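Local coordinates for protein Fdc1 (Candida dubliniensis, PDB 4ZAD) that catalyses the decarboxylation of cinnamic-type acids such as cinnamate, coumarate and ferulate to their vinyl products, using a prenylated flavin cofactor, at the 4LU site. Sequence-based numbering; all coordinates share one arbitrary frame.

The 4LU site. Residues 159-160, 174-179, 191, 196-197, 229-233, 240, 289, 321, 323, 330, 333-334, 405. With 4LU (1-deoxy-5-O-phosphono-1-(3,3,4,5-tetramethyl-9,11-dioxo-2,3,8,9,10,11-hexahydro-7H-quinolino[1,8-fg]pteridin-12-ium-7-y l)-D-ribitol), chain B; MN (manganese (II) ion), chain C; K (potassium ion), chain D.
This is the prenylated-FMN pocket of a UbiD-family decarboxylase, with the cofactor 4LU in its iminium form and almost wholly buried. The phosphate is held by two metals and by the protein directly. Asn174 uses both ends of its amide: OD1 binds MN at 2.1 Å, and ND2 donates to phosphate O2P, which lies in the amide plane. O2P itself bonds to both MN and K. Glu240 OE1 also bridges the two metals, 2.0 Å from MN. Its chain bends at chi2 (80°), and the backbone N of Trp175 meets OE2 from above the carboxylate plane. K gathers backbone carbonyls of Trp175, Val229, Ser230 and Met232, plus 4LU O5'. Lys405 CG is anti to the backbone N; the chain stays extended until its bend at chi4 (-62°), and NZ forms a salt bridge to O3P at 2.7 Å. The backbone N of His197, at the start of helix 197-207, donates to O1P.

Gln196 reads the flavin and the ribityl chain together. Its chain bends at chi2 (-65°), and NE2 donates to uracil-ring carbonyl O2 and ribityl O3', both close to the amide plane. Arg179 N donates to the other carbonyl, O4, at 3.0 Å. Ribityl O2' donates to Ile177 O from above the carbonyl plane.

Two isoleucines sandwich the dimethylbenzene ring: Ile177 CG2 covers one face and Ile334 CD1 the other, each 3.6 Å from the centroid. Ala178 CA lies over the uracil ring. The geminal methyls of the prenyl-derived ring pack on Thr159 (C13) and on Pro323 and Thr330 (C12). Glu289, the likely proton donor, points OE2 towards iminium carbon C1. Arg179 NH1 makes a long salt bridge to this OE2, 3.8 Å away, which may tune its ionisation.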
ATOM      1  N   THR A 159      28.460  -6.889   0.953  1.00 25.89           N
ATOM      2  CA  THR A 159      27.078  -6.556   1.116  1.00 25.79           C
ATOM      3  C   THR A 159      26.548  -7.092   2.438  1.00 25.49           C
ATOM      4  O   THR A 159      25.465  -6.721   2.822  1.00 26.19           O
ATOM      5  CB  THR A 159      26.222  -7.060  -0.077  1.00 26.04           C
ATOM      6  OG1 THR A 159      26.139  -8.500  -0.069  1.00 26.87           O
ATOM      7  CG2 THR A 159      26.825  -6.600  -1.382  1.00 26.44           C
ATOM      8  N   TYR A 160      27.281  -7.947   3.148  1.00 24.72           N
ATOM      9  CA  TYR A 160      26.736  -8.515   4.382  1.00 24.22           C
ATOM     10  C   TYR A 160      27.819  -9.004   5.330  1.00 24.14           C
ATOM     11  O   TYR A 160      27.644  -9.977   6.087  1.00 24.60           O
ATOM     12  CB  TYR A 160      25.730  -9.636   4.057  1.00 24.52           C
ATOM     13  CG  TYR A 160      24.633  -9.859   5.101  1.00 23.72           C
ATOM     14  CD1 TYR A 160      23.508  -9.073   5.126  1.00 22.31           C
ATOM     15  CD2 TYR A 160      24.724 -10.894   6.047  1.00 24.35           C
ATOM     16  CE1 TYR A 160      22.493  -9.299   6.083  1.00 23.20           C
ATOM     17  CE2 TYR A 160      23.722 -11.132   6.977  1.00 21.99           C
ATOM     18  CZ  TYR A 160      22.609 -10.326   6.983  1.00 21.61           C
ATOM     19  OH  TYR A 160      21.612 -10.542   7.887  1.00 21.01           O
ATOM     20  N   ASN A 174      33.808   0.351  16.500  1.00 24.98           N
ATOM     21  CA  ASN A 174      32.534   0.324  15.801  1.00 24.26           C
ATOM     22  C   ASN A 174      32.435  -0.870  14.858  1.00 24.14           C
ATOM     23  O   ASN A 174      33.380  -1.167  14.136  1.00 24.22           O
ATOM     24  CB  ASN A 174      32.308   1.619  15.021  1.00 23.64           C
ATOM     25  CG  ASN A 174      30.859   1.812  14.630  1.00 23.34           C
ATOM     26  OD1 ASN A 174      30.057   2.342  15.409  1.00 21.81           O
ATOM     27  ND2 ASN A 174      30.506   1.375  13.420  1.00 21.58           N
ATOM     28  N   TRP A 175      31.286  -1.542  14.866  1.00 24.01           N
ATOM     29  CA  TRP A 175      30.997  -2.631  13.922  1.00 24.12           C
ATOM     30  C   TRP A 175      29.777  -2.205  13.119  1.00 24.09           C
ATOM     31  O   TRP A 175      28.716  -1.897  13.705  1.00 24.32           O
ATOM     32  CB  TRP A 175      30.698  -3.938  14.658  1.00 23.83           C
ATOM     33  CG  TRP A 175      31.860  -4.594  15.395  1.00 23.79           C
ATOM     34  CD1 TRP A 175      33.130  -4.118  15.539  1.00 23.06           C
ATOM     35  CD2 TRP A 175      31.821  -5.845  16.114  1.00 22.44           C
ATOM     36  NE1 TRP A 175      33.879  -4.991  16.294  1.00 22.84           N
ATOM     37  CE2 TRP A 175      33.096  -6.054  16.666  1.00 21.69           C
ATOM     38  CE3 TRP A 175      30.831  -6.791  16.348  1.00 22.80           C
ATOM     39  CZ2 TRP A 175      33.413  -7.184  17.419  1.00 19.39           C
ATOM     40  CZ3 TRP A 175      31.141  -7.903  17.111  1.00 24.10           C
ATOM     41  CH2 TRP A 175      32.437  -8.098  17.615  1.00 22.48           C
ATOM     42  N   SER A 176      29.912  -2.151  11.795  1.00 23.41           N
ATOM     43  CA  SER A 176      28.792  -1.736  10.959  1.00 23.55           C
ATOM     44  C   SER A 176      28.828  -2.355   9.583  1.00 23.36           C
ATOM     45  O   SER A 176      29.831  -2.930   9.201  1.00 24.24           O
ATOM     46  CB  SER A 176      28.804  -0.236  10.809  1.00 23.42           C
ATOM     47  OG  SER A 176      29.949   0.141  10.109  1.00 23.98           O
ATOM     48  N   ILE A 177      27.728  -2.218   8.844  1.00 22.83           N
ATOM     49  CA  ILE A 177      27.650  -2.680   7.448  1.00 22.00           C
ATOM     50  C   ILE A 177      27.675  -1.463   6.585  1.00 21.88           C
ATOM     51  O   ILE A 177      27.039  -0.464   6.902  1.00 21.32           O
ATOM     52  CB  ILE A 177      26.335  -3.421   7.111  1.00 21.68           C
ATOM     53  CG1 ILE A 177      26.174  -4.672   7.962  1.00 21.41           C
ATOM     54  CG2 ILE A 177      26.253  -3.779   5.605  1.00 19.28           C
ATOM     55  CD1 ILE A 177      24.846  -5.382   7.708  1.00 20.96           C
ATOM     56  N   ALA A 178      28.410  -1.555   5.489  1.00 22.06           N
ATOM     57  CA  ALA A 178      28.416  -0.514   4.460  1.00 22.15           C
ATOM     58  C   ALA A 178      28.873  -1.210   3.230  1.00 22.31           C
ATOM     59  O   ALA A 178      29.630  -2.161   3.318  1.00 22.60           O
ATOM     60  CB  ALA A 178      29.369   0.656   4.818  1.00 21.79           C
ATOM     61  N   ARG A 179      28.410  -0.754   2.081  1.00 23.48           N
ATOM     62  CA  ARG A 179      28.647  -1.482   0.860  1.00 24.15           C
ATOM     63  C   ARG A 179      30.088  -1.351   0.477  1.00 24.62           C
ATOM     64  O   ARG A 179      30.784  -0.444   0.958  1.00 24.71           O
ATOM     65  CB  ARG A 179      27.737  -0.985  -0.256  1.00 24.04           C
ATOM     66  CG  ARG A 179      28.138   0.311  -0.874  1.00 25.31           C
ATOM     67  CD  ARG A 179      27.101   0.658  -1.904  1.00 24.48           C
ATOM     68  NE  ARG A 179      27.433   1.805  -2.726  1.00 23.79           N
ATOM     69  CZ  ARG A 179      26.527   2.630  -3.245  1.00 24.83           C
ATOM     70  NH1 ARG A 179      25.234   2.455  -2.990  1.00 27.52           N
ATOM     71  NH2 ARG A 179      26.899   3.652  -4.008  1.00 24.67           N
ATOM     72  N   LEU A 191      30.923   3.191   0.149  1.00 29.94           N
ATOM     73  CA  LEU A 191      30.402   4.387   0.802  1.00 29.58           C
ATOM     74  C   LEU A 191      30.938   4.616   2.211  1.00 29.35           C
ATOM     75  O   LEU A 191      31.012   3.689   3.031  1.00 29.63           O
ATOM     76  CB  LEU A 191      28.880   4.292   0.930  1.00 30.02           C
ATOM     77  CG  LEU A 191      27.993   4.663  -0.245  1.00 30.83           C
ATOM     78  CD1 LEU A 191      26.565   4.400   0.219  1.00 33.36           C
ATOM     79  CD2 LEU A 191      28.179   6.107  -0.615  1.00 31.55           C
ATOM     80  N   GLN A 196      27.436   8.483   9.157  1.00 24.32           N
ATOM     81  CA  GLN A 196      27.675   7.080   9.468  1.00 24.11           C
ATOM     82  C   GLN A 196      28.934   6.869  10.290  1.00 23.80           C
ATOM     83  O   GLN A 196      29.948   7.558  10.120  1.00 23.39           O
ATOM     84  CB  GLN A 196      27.741   6.244   8.194  1.00 23.99           C
ATOM     85  CG  GLN A 196      26.451   6.291   7.409  1.00 25.48           C
ATOM     86  CD  GLN A 196      25.276   5.665   8.150  1.00 25.33           C
ATOM     87  OE1 GLN A 196      24.674   6.293   9.047  1.00 26.44           O
ATOM     88  NE2 GLN A 196      24.953   4.416   7.796  1.00 23.80           N
ATOM     89  N   HIS A 197      28.887   5.883  11.169  1.00 23.27           N
ATOM     90  CA  HIS A 197      30.032   5.669  12.019  1.00 23.58           C
ATOM     91  C   HIS A 197      31.349   5.329  11.311  1.00 23.40           C
ATOM     92  O   HIS A 197      32.402   5.737  11.778  1.00 23.03           O
ATOM     93  CB  HIS A 197      29.688   4.677  13.133  1.00 23.62           C
ATOM     94  CG  HIS A 197      28.741   5.252  14.137  1.00 22.37           C
ATOM     95  ND1 HIS A 197      28.511   6.605  14.218  1.00 21.72           N
ATOM     96  CD2 HIS A 197      28.012   4.682  15.119  1.00 20.09           C
ATOM     97  CE1 HIS A 197      27.659   6.845  15.192  1.00 22.57           C
ATOM     98  NE2 HIS A 197      27.344   5.694  15.758  1.00 23.68           N
ATOM     99  N   VAL A 229      23.227  -6.254  14.725  1.00 22.28           N
ATOM    100  CA  VAL A 229      23.628  -4.977  15.341  1.00 21.97           C
ATOM    101  C   VAL A 229      24.537  -4.133  14.431  1.00 21.45           C
ATOM    102  O   VAL A 229      24.439  -2.914  14.445  1.00 20.98           O
ATOM    103  CB  VAL A 229      24.246  -5.186  16.733  1.00 21.73           C
ATOM    104  CG1 VAL A 229      24.695  -3.873  17.342  1.00 20.03           C
ATOM    105  CG2 VAL A 229      23.200  -5.855  17.629  1.00 21.93           C
ATOM    106  N   SER A 230      25.374  -4.782  13.628  1.00 20.85           N
ATOM    107  CA  SER A 230      26.211  -4.079  12.680  1.00 21.09           C
ATOM    108  C   SER A 230      25.314  -3.214  11.797  1.00 20.75           C
ATOM    109  O   SER A 230      25.685  -2.143  11.341  1.00 18.78           O
ATOM    110  CB  SER A 230      27.072  -5.035  11.804  1.00 21.71           C
ATOM    111  OG  SER A 230      28.169  -5.589  12.518  1.00 21.41           O
ATOM    112  N   SER A 231      24.103  -3.673  11.602  1.00 22.29           N
ATOM    113  CA  SER A 231      23.136  -2.920  10.828  1.00 23.13           C
ATOM    114  C   SER A 231      22.244  -1.906  11.602  1.00 22.56           C
ATOM    115  O   SER A 231      21.479  -1.161  10.987  1.00 23.50           O
ATOM    116  CB  SER A 231      22.296  -3.928  10.069  1.00 23.27           C
ATOM    117  OG  SER A 231      21.401  -3.207   9.227  1.00 29.07           O
ATOM    118  N   MET A 232      22.371  -1.851  12.930  1.00 22.22           N
ATOM    119  CA  MET A 232      21.557  -1.005  13.809  1.00 21.27           C
ATOM    120  C   MET A 232      22.289   0.264  14.220  1.00 20.83           C
ATOM    121  O   MET A 232      23.457   0.191  14.564  1.00 19.80           O
ATOM    122  CB  MET A 232      21.272  -1.811  15.078  1.00 21.91           C
ATOM    123  CG  MET A 232      20.464  -1.117  16.159  1.00 21.26           C
ATOM    124  SD  MET A 232      19.748  -2.367  17.205  1.00 24.01           S
ATOM    125  CE  MET A 232      18.590  -1.401  18.191  1.00 21.60           C
ATOM    126  N   PRO A 233      21.614   1.434  14.194  1.00 20.65           N
ATOM    127  CA  PRO A 233      22.281   2.677  14.604  1.00 20.93           C
ATOM    128  C   PRO A 233      22.213   2.915  16.107  1.00 21.24           C
ATOM    129  O   PRO A 233      21.423   3.753  16.572  1.00 21.69           O
ATOM    130  CB  PRO A 233      21.494   3.746  13.870  1.00 20.24           C
ATOM    131  CG  PRO A 233      20.114   3.193  13.844  1.00 21.58           C
ATOM    132  CD  PRO A 233      20.289   1.714  13.628  1.00 20.87           C
ATOM    133  N   GLU A 240      29.501  -1.638  19.594  1.00 23.93           N
ATOM    134  CA  GLU A 240      28.495  -2.637  19.262  1.00 24.08           C
ATOM    135  C   GLU A 240      28.731  -3.972  19.971  1.00 24.73           C
ATOM    136  O   GLU A 240      27.785  -4.579  20.481  1.00 25.99           O
ATOM    137  CB  GLU A 240      28.469  -2.921  17.761  1.00 23.92           C
ATOM    138  CG  GLU A 240      27.770  -1.904  16.921  1.00 24.23           C
ATOM    139  CD  GLU A 240      28.599  -0.672  16.606  1.00 23.89           C
ATOM    140  OE1 GLU A 240      28.031   0.352  16.159  1.00 22.01           O
ATOM    141  OE2 GLU A 240      29.814  -0.721  16.814  1.00 25.03           O
ATOM    142  N   GLU A 289      20.107  -0.240  -4.983  0.50 27.74           N
ATOM    143  CA  GLU A 289      20.005  -0.083  -3.527  0.50 27.72           C
ATOM    144  C   GLU A 289      18.558  -0.074  -3.031  0.50 27.95           C
ATOM    145  O   GLU A 289      17.609  -0.272  -3.789  0.50 27.85           O
ATOM    146  CB  GLU A 289      20.759   1.188  -3.052  0.50 27.77           C
ATOM    147  CG  GLU A 289      22.133   0.945  -2.341  0.50 26.46           C
ATOM    148  CD  GLU A 289      22.079   0.817  -0.808  0.50 24.85           C
ATOM    149  OE1 GLU A 289      21.056   0.372  -0.237  0.50 19.20           O
ATOM    150  OE2 GLU A 289      23.104   1.166  -0.169  0.50 25.65           O
ATOM    151  N   SER A 321      23.700  -9.605   0.478  1.00 25.49           N
ATOM    152  CA  SER A 321      22.398  -8.927   0.294  1.00 24.73           C
ATOM    153  C   SER A 321      22.304  -8.165  -1.038  1.00 25.45           C
ATOM    154  O   SER A 321      23.200  -7.420  -1.427  1.00 25.51           O
ATOM    155  CB  SER A 321      22.082  -7.962   1.426  1.00 24.42           C
ATOM    156  OG  SER A 321      20.905  -7.228   1.154  1.00 20.83           O
ATOM    157  N   PRO A 323      19.996  -5.681  -2.747  1.00 27.11           N
ATOM    158  CA  PRO A 323      18.914  -4.784  -2.435  1.00 27.77           C
ATOM    159  C   PRO A 323      18.116  -4.388  -3.647  1.00 27.91           C
ATOM    160  O   PRO A 323      18.663  -4.287  -4.735  1.00 28.31           O
ATOM    161  CB  PRO A 323      19.639  -3.544  -1.876  1.00 27.56           C
ATOM    162  CG  PRO A 323      20.957  -3.992  -1.530  1.00 26.70           C
ATOM    163  CD  PRO A 323      21.278  -4.991  -2.571  1.00 27.78           C
ATOM    164  N   THR A 330      17.694  -4.691   3.290  1.00 25.72           N
ATOM    165  CA  THR A 330      17.714  -3.229   3.403  1.00 25.81           C
ATOM    166  C   THR A 330      16.337  -2.732   3.839  1.00 25.78           C
ATOM    167  O   THR A 330      16.104  -1.532   3.948  1.00 25.24           O
ATOM    168  CB  THR A 330      18.144  -2.515   2.111  1.00 25.95           C
ATOM    169  OG1 THR A 330      17.272  -2.876   1.020  1.00 26.53           O
ATOM    170  CG2 THR A 330      19.554  -2.889   1.763  1.00 25.27           C
ATOM    171  N   LEU A 333      16.250  -5.229   8.002  1.00 23.89           N
ATOM    172  CA  LEU A 333      17.311  -4.860   8.914  1.00 24.38           C
ATOM    173  C   LEU A 333      17.517  -3.345   8.943  1.00 23.98           C
ATOM    174  O   LEU A 333      17.683  -2.773  10.014  1.00 25.67           O
ATOM    175  CB  LEU A 333      18.647  -5.577   8.590  1.00 25.03           C
ATOM    176  CG  LEU A 333      18.782  -7.082   8.841  1.00 25.58           C
ATOM    177  CD1 LEU A 333      20.193  -7.518   8.578  1.00 24.81           C
ATOM    178  CD2 LEU A 333      18.358  -7.446  10.291  1.00 28.80           C
ATOM    179  N   ILE A 334      17.519  -2.672   7.805  1.00 22.60           N
ATOM    180  CA  ILE A 334      17.804  -1.251   7.849  1.00 21.26           C
ATOM    181  C   ILE A 334      16.602  -0.574   8.459  1.00 21.32           C
ATOM    182  O   ILE A 334      16.751   0.210   9.380  1.00 21.91           O
ATOM    183  CB  ILE A 334      18.163  -0.642   6.485  1.00 20.50           C
ATOM    184  CG1 ILE A 334      19.516  -1.174   5.997  1.00 19.48           C
ATOM    185  CG2 ILE A 334      18.179   0.907   6.585  1.00 18.36           C
ATOM    186  CD1 ILE A 334      19.956  -0.588   4.666  1.00 18.63           C
ATOM    187  N   LYS A 405      21.100  11.139  13.492  1.00 24.66           N
ATOM    188  CA  LYS A 405      21.586  10.099  12.629  1.00 24.53           C
ATOM    189  C   LYS A 405      20.596   8.917  12.493  1.00 24.76           C
ATOM    190  O   LYS A 405      20.379   8.372  11.372  1.00 25.38           O
ATOM    191  CB  LYS A 405      22.899   9.557  13.190  1.00 24.53           C
ATOM    192  CG  LYS A 405      23.301   8.212  12.605  1.00 24.62           C
ATOM    193  CD  LYS A 405      24.735   7.814  12.957  1.00 23.78           C
ATOM    194  CE  LYS A 405      25.068   6.434  12.381  1.00 22.88           C
ATOM    195  NZ  LYS A 405      24.202   5.388  12.959  1.00 22.34           N
TER
HETATM  196  C9  4LU B 603      22.600  -2.028   5.853  1.00 25.48           C
HETATM  197  C8  4LU B 603      22.525  -3.383   5.505  1.00 23.73           C
HETATM  198  C7  4LU B 603      22.996  -3.829   4.262  1.00 23.50           C
HETATM  199  C10 4LU B 603      24.646   0.908   4.956  1.00 31.52           C
HETATM  200  C6  4LU B 603      23.499  -2.810   3.297  1.00 26.69           C
HETATM  201  N3  4LU B 603      26.390   2.515   3.602  1.00 35.70           N
HETATM  202  C2  4LU B 603      26.066   2.807   4.867  1.00 33.13           C
HETATM  203  C13 4LU B 603      25.370  -3.835   2.251  1.00 29.97           C
HETATM  204  C5  4LU B 603      24.024  -3.202   1.984  1.00 29.47           C
HETATM  205  C1  4LU B 603      24.427  -0.745   1.666  1.00 31.33           C
HETATM  206  O2  4LU B 603      26.600   3.802   5.376  1.00 30.21           O
HETATM  207  N1  4LU B 603      25.198   2.014   5.540  1.00 33.42           N
HETATM  208  C4  4LU B 603      25.862   1.448   2.967  1.00 34.33           C
HETATM  209  O4  4LU B 603      26.256   1.298   1.786  1.00 35.46           O
HETATM  210  C4A 4LU B 603      24.973   0.620   3.612  1.00 31.85           C
HETATM  211  N5  4LU B 603      24.041  -0.420   2.867  1.00 30.35           N
HETATM  212  C3  4LU B 603      24.442  -2.054   1.198  1.00 31.29           C
HETATM  213  C12 4LU B 603      23.155  -4.198   1.223  1.00 25.41           C
HETATM  214  C5A 4LU B 603      23.509  -1.382   3.708  1.00 26.84           C
HETATM  215  C7M 4LU B 603      22.961  -5.279   3.853  1.00 18.57           C
HETATM  216  C8M 4LU B 603      21.971  -4.321   6.544  1.00 19.71           C
HETATM  217  C9A 4LU B 603      23.225  -1.057   5.054  1.00 26.54           C
HETATM  218  N10 4LU B 603      23.791   0.118   5.662  1.00 26.88           N
HETATM  219  C1' 4LU B 603      23.091   0.815   6.750  1.00 25.72           C
HETATM  220  C2' 4LU B 603      23.958   0.720   8.005  1.00 23.97           C
HETATM  221  O2' 4LU B 603      24.388  -0.647   8.163  1.00 25.48           O
HETATM  222  C3' 4LU B 603      23.230   1.219   9.260  1.00 22.32           C
HETATM  223  O3' 4LU B 603      22.921   2.621   9.121  1.00 19.77           O
HETATM  224  C4' 4LU B 603      24.059   1.002  10.544  1.00 20.41           C
HETATM  225  O4' 4LU B 603      23.495   1.774  11.609  1.00 16.95           O
HETATM  226  C5' 4LU B 603      25.517   1.460  10.367  1.00 20.03           C
HETATM  227  O5' 4LU B 603      26.298   1.334  11.538  1.00 15.72           O
HETATM  228  P   4LU B 603      26.699   2.563  12.460  1.00 19.83           P
HETATM  229  O2P 4LU B 603      27.687   1.835  13.371  1.00 13.58           O
HETATM  230  O3P 4LU B 603      25.351   2.999  13.075  1.00 16.03           O
HETATM  231  O1P 4LU B 603      27.291   3.611  11.542  1.00 15.88           O
HETATM  232 MN    MN C 601      27.937   2.283  15.517  1.00 32.92          MN
HETATM  233  K     K D 602      26.023  -0.377  13.900  1.00 21.99           K
HETATM  234  O   HOH W   1      25.683   2.696  15.659  1.00 22.99           O
HETATM  235  O   HOH W   2      28.113   2.862  17.774  1.00 15.19           O
HETATM  236  O   HOH W   3      22.747   5.043  10.657  1.00 15.47           O
HETATM  237  O   HOH W   4      28.958   2.689   9.868  1.00 20.42           O